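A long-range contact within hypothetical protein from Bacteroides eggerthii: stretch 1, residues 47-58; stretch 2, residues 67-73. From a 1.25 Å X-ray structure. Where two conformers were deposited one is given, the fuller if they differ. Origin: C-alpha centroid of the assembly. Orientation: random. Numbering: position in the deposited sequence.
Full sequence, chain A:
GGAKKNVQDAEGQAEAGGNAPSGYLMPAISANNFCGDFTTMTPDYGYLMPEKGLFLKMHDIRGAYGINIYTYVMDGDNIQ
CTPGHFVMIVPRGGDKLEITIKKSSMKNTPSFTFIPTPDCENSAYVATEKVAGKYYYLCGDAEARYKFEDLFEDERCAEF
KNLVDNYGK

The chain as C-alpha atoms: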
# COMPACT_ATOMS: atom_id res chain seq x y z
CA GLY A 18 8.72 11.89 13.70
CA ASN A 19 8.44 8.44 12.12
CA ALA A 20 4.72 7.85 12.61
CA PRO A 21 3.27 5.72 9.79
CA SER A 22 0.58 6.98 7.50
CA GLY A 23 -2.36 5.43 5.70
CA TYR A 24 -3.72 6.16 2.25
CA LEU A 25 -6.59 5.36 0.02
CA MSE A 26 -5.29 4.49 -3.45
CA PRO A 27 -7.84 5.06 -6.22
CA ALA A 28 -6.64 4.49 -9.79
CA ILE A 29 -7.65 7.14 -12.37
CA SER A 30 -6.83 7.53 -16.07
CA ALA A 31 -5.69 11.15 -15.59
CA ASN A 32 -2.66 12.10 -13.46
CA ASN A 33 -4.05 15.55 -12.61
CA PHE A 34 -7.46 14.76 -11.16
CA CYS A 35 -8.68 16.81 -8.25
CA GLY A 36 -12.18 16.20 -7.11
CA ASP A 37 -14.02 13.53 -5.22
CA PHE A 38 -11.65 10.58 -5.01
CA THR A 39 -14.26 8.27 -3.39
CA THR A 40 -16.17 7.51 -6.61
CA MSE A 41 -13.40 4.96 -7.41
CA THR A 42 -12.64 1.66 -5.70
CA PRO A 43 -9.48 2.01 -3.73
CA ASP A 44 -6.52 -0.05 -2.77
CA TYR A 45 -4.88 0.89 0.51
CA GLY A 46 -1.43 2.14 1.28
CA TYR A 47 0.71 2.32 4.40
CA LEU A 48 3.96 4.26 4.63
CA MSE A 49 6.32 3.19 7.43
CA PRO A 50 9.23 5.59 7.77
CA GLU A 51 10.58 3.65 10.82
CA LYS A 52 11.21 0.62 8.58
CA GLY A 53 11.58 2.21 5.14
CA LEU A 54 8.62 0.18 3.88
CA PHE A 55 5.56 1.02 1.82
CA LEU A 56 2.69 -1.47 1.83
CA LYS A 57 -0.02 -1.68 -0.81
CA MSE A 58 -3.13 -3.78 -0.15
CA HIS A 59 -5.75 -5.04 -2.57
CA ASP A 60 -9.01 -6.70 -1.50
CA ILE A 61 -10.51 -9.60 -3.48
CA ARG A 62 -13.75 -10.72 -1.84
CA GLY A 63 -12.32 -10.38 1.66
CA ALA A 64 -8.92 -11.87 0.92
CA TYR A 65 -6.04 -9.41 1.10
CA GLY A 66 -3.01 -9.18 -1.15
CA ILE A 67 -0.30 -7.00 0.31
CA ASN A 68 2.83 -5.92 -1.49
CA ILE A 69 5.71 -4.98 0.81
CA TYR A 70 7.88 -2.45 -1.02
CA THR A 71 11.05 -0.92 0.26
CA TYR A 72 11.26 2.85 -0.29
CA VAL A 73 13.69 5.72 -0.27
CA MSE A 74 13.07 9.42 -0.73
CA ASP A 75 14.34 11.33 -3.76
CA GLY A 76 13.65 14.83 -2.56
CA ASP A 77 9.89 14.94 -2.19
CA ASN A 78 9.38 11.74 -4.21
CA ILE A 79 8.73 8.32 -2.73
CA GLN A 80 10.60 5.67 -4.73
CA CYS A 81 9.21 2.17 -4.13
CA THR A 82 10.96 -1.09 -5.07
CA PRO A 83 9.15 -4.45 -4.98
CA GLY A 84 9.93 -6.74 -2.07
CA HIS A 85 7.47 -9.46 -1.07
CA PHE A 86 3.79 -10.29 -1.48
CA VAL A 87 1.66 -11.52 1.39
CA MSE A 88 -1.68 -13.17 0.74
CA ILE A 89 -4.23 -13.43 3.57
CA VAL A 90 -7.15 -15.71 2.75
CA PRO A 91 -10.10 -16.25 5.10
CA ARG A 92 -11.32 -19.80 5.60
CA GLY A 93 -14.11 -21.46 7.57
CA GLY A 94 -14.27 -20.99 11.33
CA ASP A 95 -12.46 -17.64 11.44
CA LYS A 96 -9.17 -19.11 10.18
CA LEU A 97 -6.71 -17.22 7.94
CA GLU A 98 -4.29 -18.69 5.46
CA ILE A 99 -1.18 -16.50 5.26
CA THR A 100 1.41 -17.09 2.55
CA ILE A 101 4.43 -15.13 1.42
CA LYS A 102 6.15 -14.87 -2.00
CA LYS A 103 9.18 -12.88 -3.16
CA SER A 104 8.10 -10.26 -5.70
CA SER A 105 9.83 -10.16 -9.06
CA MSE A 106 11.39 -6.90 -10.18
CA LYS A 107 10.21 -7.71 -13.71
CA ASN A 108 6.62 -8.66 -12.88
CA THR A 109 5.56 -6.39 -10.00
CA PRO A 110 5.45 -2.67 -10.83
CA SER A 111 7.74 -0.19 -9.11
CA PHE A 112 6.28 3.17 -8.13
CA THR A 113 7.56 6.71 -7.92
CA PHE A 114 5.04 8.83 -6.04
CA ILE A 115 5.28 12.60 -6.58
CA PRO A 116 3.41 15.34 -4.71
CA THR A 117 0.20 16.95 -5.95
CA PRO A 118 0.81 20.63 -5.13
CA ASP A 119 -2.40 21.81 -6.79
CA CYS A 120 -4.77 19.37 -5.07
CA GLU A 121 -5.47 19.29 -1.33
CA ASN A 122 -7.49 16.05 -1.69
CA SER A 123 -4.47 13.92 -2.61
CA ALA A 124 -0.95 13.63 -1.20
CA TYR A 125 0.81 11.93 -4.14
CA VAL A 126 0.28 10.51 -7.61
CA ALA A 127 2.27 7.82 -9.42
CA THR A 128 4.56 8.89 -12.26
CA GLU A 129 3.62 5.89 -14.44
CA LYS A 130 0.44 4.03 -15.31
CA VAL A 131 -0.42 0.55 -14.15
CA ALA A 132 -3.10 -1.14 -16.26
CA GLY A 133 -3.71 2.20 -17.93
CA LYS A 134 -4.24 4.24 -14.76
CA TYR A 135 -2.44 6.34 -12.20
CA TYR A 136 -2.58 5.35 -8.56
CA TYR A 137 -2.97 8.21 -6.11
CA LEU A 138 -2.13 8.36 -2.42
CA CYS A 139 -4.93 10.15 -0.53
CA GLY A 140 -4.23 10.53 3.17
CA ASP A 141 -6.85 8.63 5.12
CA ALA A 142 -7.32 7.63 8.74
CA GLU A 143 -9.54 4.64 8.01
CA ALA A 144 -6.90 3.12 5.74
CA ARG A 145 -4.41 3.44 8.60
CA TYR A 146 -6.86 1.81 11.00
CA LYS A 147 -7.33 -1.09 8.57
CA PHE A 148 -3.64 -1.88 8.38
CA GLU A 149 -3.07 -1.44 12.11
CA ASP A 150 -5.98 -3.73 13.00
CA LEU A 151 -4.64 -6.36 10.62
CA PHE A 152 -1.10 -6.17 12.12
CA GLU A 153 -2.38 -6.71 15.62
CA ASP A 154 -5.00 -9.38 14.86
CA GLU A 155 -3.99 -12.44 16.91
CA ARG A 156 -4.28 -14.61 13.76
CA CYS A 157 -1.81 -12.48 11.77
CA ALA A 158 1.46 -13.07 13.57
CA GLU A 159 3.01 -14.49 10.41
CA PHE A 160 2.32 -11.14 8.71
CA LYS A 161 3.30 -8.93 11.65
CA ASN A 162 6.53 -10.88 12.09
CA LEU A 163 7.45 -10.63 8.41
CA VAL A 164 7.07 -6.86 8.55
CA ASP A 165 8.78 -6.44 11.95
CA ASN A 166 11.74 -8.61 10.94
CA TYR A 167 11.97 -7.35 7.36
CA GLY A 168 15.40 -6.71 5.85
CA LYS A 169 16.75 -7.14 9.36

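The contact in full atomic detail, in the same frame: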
# COMPACT_ATOMS: atom_id res chain seq x y z
N TYR A 47 0.20 2.10 3.05
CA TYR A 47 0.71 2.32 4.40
C TYR A 47 2.19 2.62 4.31
O TYR A 47 2.96 1.75 3.90
CB TYR A 47 0.45 1.09 5.26
CG TYR A 47 0.60 1.25 6.75
CD1 TYR A 47 -0.26 2.02 7.50
CD2 TYR A 47 1.57 0.57 7.43
CE1 TYR A 47 -0.15 2.10 8.87
CE2 TYR A 47 1.70 0.67 8.79
CZ TYR A 47 0.84 1.41 9.51
OH TYR A 47 1.00 1.48 10.88
N LEU A 48 2.56 3.83 4.67
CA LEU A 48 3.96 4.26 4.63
C LEU A 48 4.55 4.14 6.03
O LEU A 48 3.96 4.64 6.98
CB LEU A 48 4.09 5.70 4.12
CG LEU A 48 5.49 6.19 3.80
CD1 LEU A 48 5.96 5.59 2.50
CD2 LEU A 48 5.50 7.71 3.72
N MSE A 49 5.69 3.47 6.14
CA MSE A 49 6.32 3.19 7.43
C MSE A 49 7.74 3.73 7.46
O MSE A 49 8.70 2.99 7.17
CB MSE A 49 6.37 1.70 7.66
CG MSE A 49 5.07 1.00 7.70
SE MSE A 49 5.15 -0.88 7.95
CE MSE A 49 5.72 -0.89 9.64
N PRO A 50 7.89 5.01 7.78
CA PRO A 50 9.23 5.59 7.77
C PRO A 50 10.20 4.92 8.74
O PRO A 50 11.40 4.89 8.44
CB PRO A 50 8.98 7.04 8.17
CG PRO A 50 7.55 7.31 7.80
CD PRO A 50 6.85 6.03 8.02
N GLU A 51 9.71 4.33 9.83
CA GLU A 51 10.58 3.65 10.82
C GLU A 51 11.25 2.39 10.26
O GLU A 51 12.26 1.91 10.79
CB GLU A 51 9.78 3.27 12.09
CG GLU A 51 9.01 1.95 11.97
CD GLU A 51 8.72 1.26 13.31
OE1 GLU A 51 9.46 1.49 14.29
OE2 GLU A 51 7.74 0.47 13.37
N LYS A 52 10.68 1.82 9.20
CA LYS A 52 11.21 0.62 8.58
C LYS A 52 11.61 0.81 7.12
O LYS A 52 12.17 -0.10 6.51
CB LYS A 52 10.17 -0.48 8.65
CG LYS A 52 9.72 -0.86 10.05
CD LYS A 52 9.59 -2.36 10.18
CE LYS A 52 10.94 -3.04 10.46
NZ LYS A 52 11.54 -3.77 9.27
N GLY A 53 11.35 1.98 6.55
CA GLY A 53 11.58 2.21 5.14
C GLY A 53 10.76 1.31 4.23
O GLY A 53 11.24 0.86 3.21
N LEU A 54 9.52 1.02 4.65
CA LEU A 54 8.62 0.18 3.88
C LEU A 54 7.37 0.95 3.47
O LEU A 54 6.90 1.85 4.17
CB LEU A 54 8.19 -1.03 4.69
CG LEU A 54 9.31 -1.90 5.24
CD1 LEU A 54 8.70 -3.01 6.08
CD2 LEU A 54 10.16 -2.49 4.11
N PHE A 55 6.84 0.55 2.32
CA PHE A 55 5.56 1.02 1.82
C PHE A 55 4.74 -0.21 1.49
O PHE A 55 5.19 -1.07 0.73
CB PHE A 55 5.73 1.90 0.58
CG PHE A 55 4.42 2.26 -0.05
CD1 PHE A 55 3.59 3.17 0.56
CD2 PHE A 55 3.99 1.63 -1.20
CE1 PHE A 55 2.32 3.49 0.02
CE2 PHE A 55 2.73 1.96 -1.75
CZ PHE A 55 1.90 2.85 -1.11
N LEU A 56 3.56 -0.33 2.09
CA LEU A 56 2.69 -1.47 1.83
C LEU A 56 1.51 -1.05 1.00
O LEU A 56 0.94 0.01 1.20
CB LEU A 56 2.23 -2.10 3.14
CG LEU A 56 3.24 -2.98 3.87
CD1 LEU A 56 4.46 -2.17 4.27
CD2 LEU A 56 2.58 -3.67 5.07
N LYS A 57 1.14 -1.90 0.05
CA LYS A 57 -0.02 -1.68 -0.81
C LYS A 57 -0.91 -2.90 -0.75
O LYS A 57 -0.46 -4.01 -1.06
CB LYS A 57 0.42 -1.40 -2.24
CG LYS A 57 -0.76 -1.21 -3.19
CD LYS A 57 -0.31 -0.67 -4.53
CE LYS A 57 -1.50 -0.35 -5.43
NZ LYS A 57 -2.09 -1.62 -5.95
N MSE A 58 -2.16 -2.70 -0.36
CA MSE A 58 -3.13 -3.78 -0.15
C MSE A 58 -4.28 -3.70 -1.12
O MSE A 58 -4.86 -2.63 -1.32
CB MSE A 58 -3.64 -3.69 1.27
CG MSE A 58 -4.67 -4.75 1.64
SE MSE A 58 -4.90 -4.97 3.52
CE MSE A 58 -5.94 -3.80 3.37
N ILE A 67 -1.10 -8.11 -0.16
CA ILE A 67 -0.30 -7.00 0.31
C ILE A 67 1.11 -7.06 -0.25
O ILE A 67 1.88 -7.99 0.03
CB ILE A 67 -0.26 -6.92 1.83
CG1 ILE A 67 -1.68 -6.99 2.40
CG2 ILE A 67 0.46 -5.63 2.27
CD1 ILE A 67 -1.74 -7.04 3.89
N ASN A 68 1.45 -6.07 -1.05
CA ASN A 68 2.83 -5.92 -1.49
C ASN A 68 3.62 -5.13 -0.44
O ASN A 68 3.18 -4.05 -0.02
CB ASN A 68 2.90 -5.22 -2.85
CG ASN A 68 2.76 -6.18 -4.04
OD1 ASN A 68 3.15 -7.34 -3.97
ND2 ASN A 68 2.19 -5.68 -5.15
N ILE A 69 4.75 -5.68 -0.03
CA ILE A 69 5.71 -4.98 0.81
C ILE A 69 6.79 -4.47 -0.12
O ILE A 69 7.54 -5.26 -0.74
CB ILE A 69 6.34 -5.89 1.87
CG1 ILE A 69 5.29 -6.47 2.81
CG2 ILE A 69 7.38 -5.09 2.68
CD1 ILE A 69 5.84 -7.62 3.68
N TYR A 70 6.84 -3.16 -0.28
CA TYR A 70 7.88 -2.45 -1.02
C TYR A 70 8.86 -1.89 -0.02
O TYR A 70 8.48 -1.47 1.08
CB TYR A 70 7.30 -1.25 -1.80
CG TYR A 70 6.42 -1.60 -2.98
CD1 TYR A 70 5.06 -1.86 -2.86
CD2 TYR A 70 6.95 -1.60 -4.25
CE1 TYR A 70 4.30 -2.16 -4.00
CE2 TYR A 70 6.21 -1.90 -5.35
CZ TYR A 70 4.89 -2.20 -5.23
OH TYR A 70 4.15 -2.49 -6.37
N THR A 71 10.12 -1.78 -0.44
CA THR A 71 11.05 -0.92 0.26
C THR A 71 11.02 0.45 -0.42
O THR A 71 10.73 0.54 -1.60
CB THR A 71 12.47 -1.51 0.25
OG1 THR A 71 12.90 -1.71 -1.09
CG2 THR A 71 12.49 -2.82 1.01
N TYR A 72 11.27 1.52 0.32
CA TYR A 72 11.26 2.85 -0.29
C TYR A 72 12.42 3.68 0.22
O TYR A 72 12.93 3.48 1.33
CB TYR A 72 9.94 3.61 -0.11
CG TYR A 72 9.78 4.35 1.19
CD1 TYR A 72 9.26 3.73 2.30
CD2 TYR A 72 10.16 5.68 1.30
CE1 TYR A 72 9.09 4.40 3.48
CE2 TYR A 72 10.01 6.36 2.48
CZ TYR A 72 9.47 5.72 3.57
OH TYR A 72 9.31 6.38 4.76
N VAL A 73 12.78 4.64 -0.62
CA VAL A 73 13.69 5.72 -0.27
C VAL A 73 13.08 7.01 -0.80
O VAL A 73 12.28 6.99 -1.75
CB VAL A 73 15.10 5.51 -0.83
CG1 VAL A 73 15.71 4.21 -0.30
CG2 VAL A 73 15.13 5.55 -2.35
O HOH W 1 12.38 5.86 5.76

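Why does Tyr72 have more of its surface covered by the other stretch than any other residue here? Its CA-to-CB bond points sideways, but with chi1 at 83° (p) the ring swings back over the turn that joins the strand of residues 47-49 to that of residues 54-58. Leu48 lies over one face of the ring: Leu48 CD1 is 3.5 Å from Tyr72 CE1 and 3.7 Å from the ring centroid, only 20° off the normal, a CH-pi contact. The ring edge meets backbone instead, with Tyr72 CE1 3.4 Å from Leu54 O and 4.0 Å from Met49 O. These two carbonyls lie on the hairpin's own ladder, where Met49 N donates to Leu54 O and Leu54 N gives a weak bond to Met49 O, so the ring packs across the end of the hairpin.

How does the tyrosine hydroxyl finish this contact? Tyr72 OH reaches Pro50 at the start of the turn, 3.1 Å from Pro50 CA and 3.5 Å from Pro50 CB. A water links the two residues more loosely: it donates to Pro50 O at 3.0 Å and makes a weak hydrogen bond with Tyr72 OH at 3.3 Å. The backbone of the same tyrosine is tied to the turn as well, since Tyr72 N donates to Gly53 O at 3.0 Å. Gly53 has a positive phi of 61°, which by itself favours glycine, and it leads the chain out of the turn into the strand that pairs with stretch 2.

What holds Ile67 at the other end of the paired strands? Ile67 faces Met58 in a non-hydrogen-bonded antiparallel pair, their CA atoms 4.3 Å apart, and its side chain lies on the face shared by Leu54, Leu56, Met58, Ile69 and Thr71. Ile67 CD1 lies 3.8 Å from the selenium, SE, of selenomethionine Met58, while Ile67 CG2 lies 4.0 Å from Leu56 CD2. The apolar row continues through Leu56 CG to Ile69 CG1 at 4.2 Å and Leu54 CD2 to Ile69 CG2 at 4.1 Å. Beneath it, Ile67 CA approaches Lys57 O at 3.3 Å in a CA-H...O contact.

What does Tyr70 contribute on the opposite face, beside Phe55, Lys57 and Asn68? Its backbone forms a hydrogen-bonded pair with Phe55: Phe55 N donates to Tyr70 O at 2.9 Å, and Tyr70 N to Phe55 O at 2.8 Å. The next such pair repeats the pattern, Lys57 N to Asn68 O at 3.0 Å and Asn68 N to Lys57 O at 2.8 Å, confirming a regular antiparallel register. Tyr70 CD1 meets the edge of the Phe55 ring, 4.0 Å from Phe55 CD2 and near the plane of that ring. Lys57 CB sits at the Tyr70 edge, 4.3 Å from Tyr70 CE1, before the end of the lysine leads away.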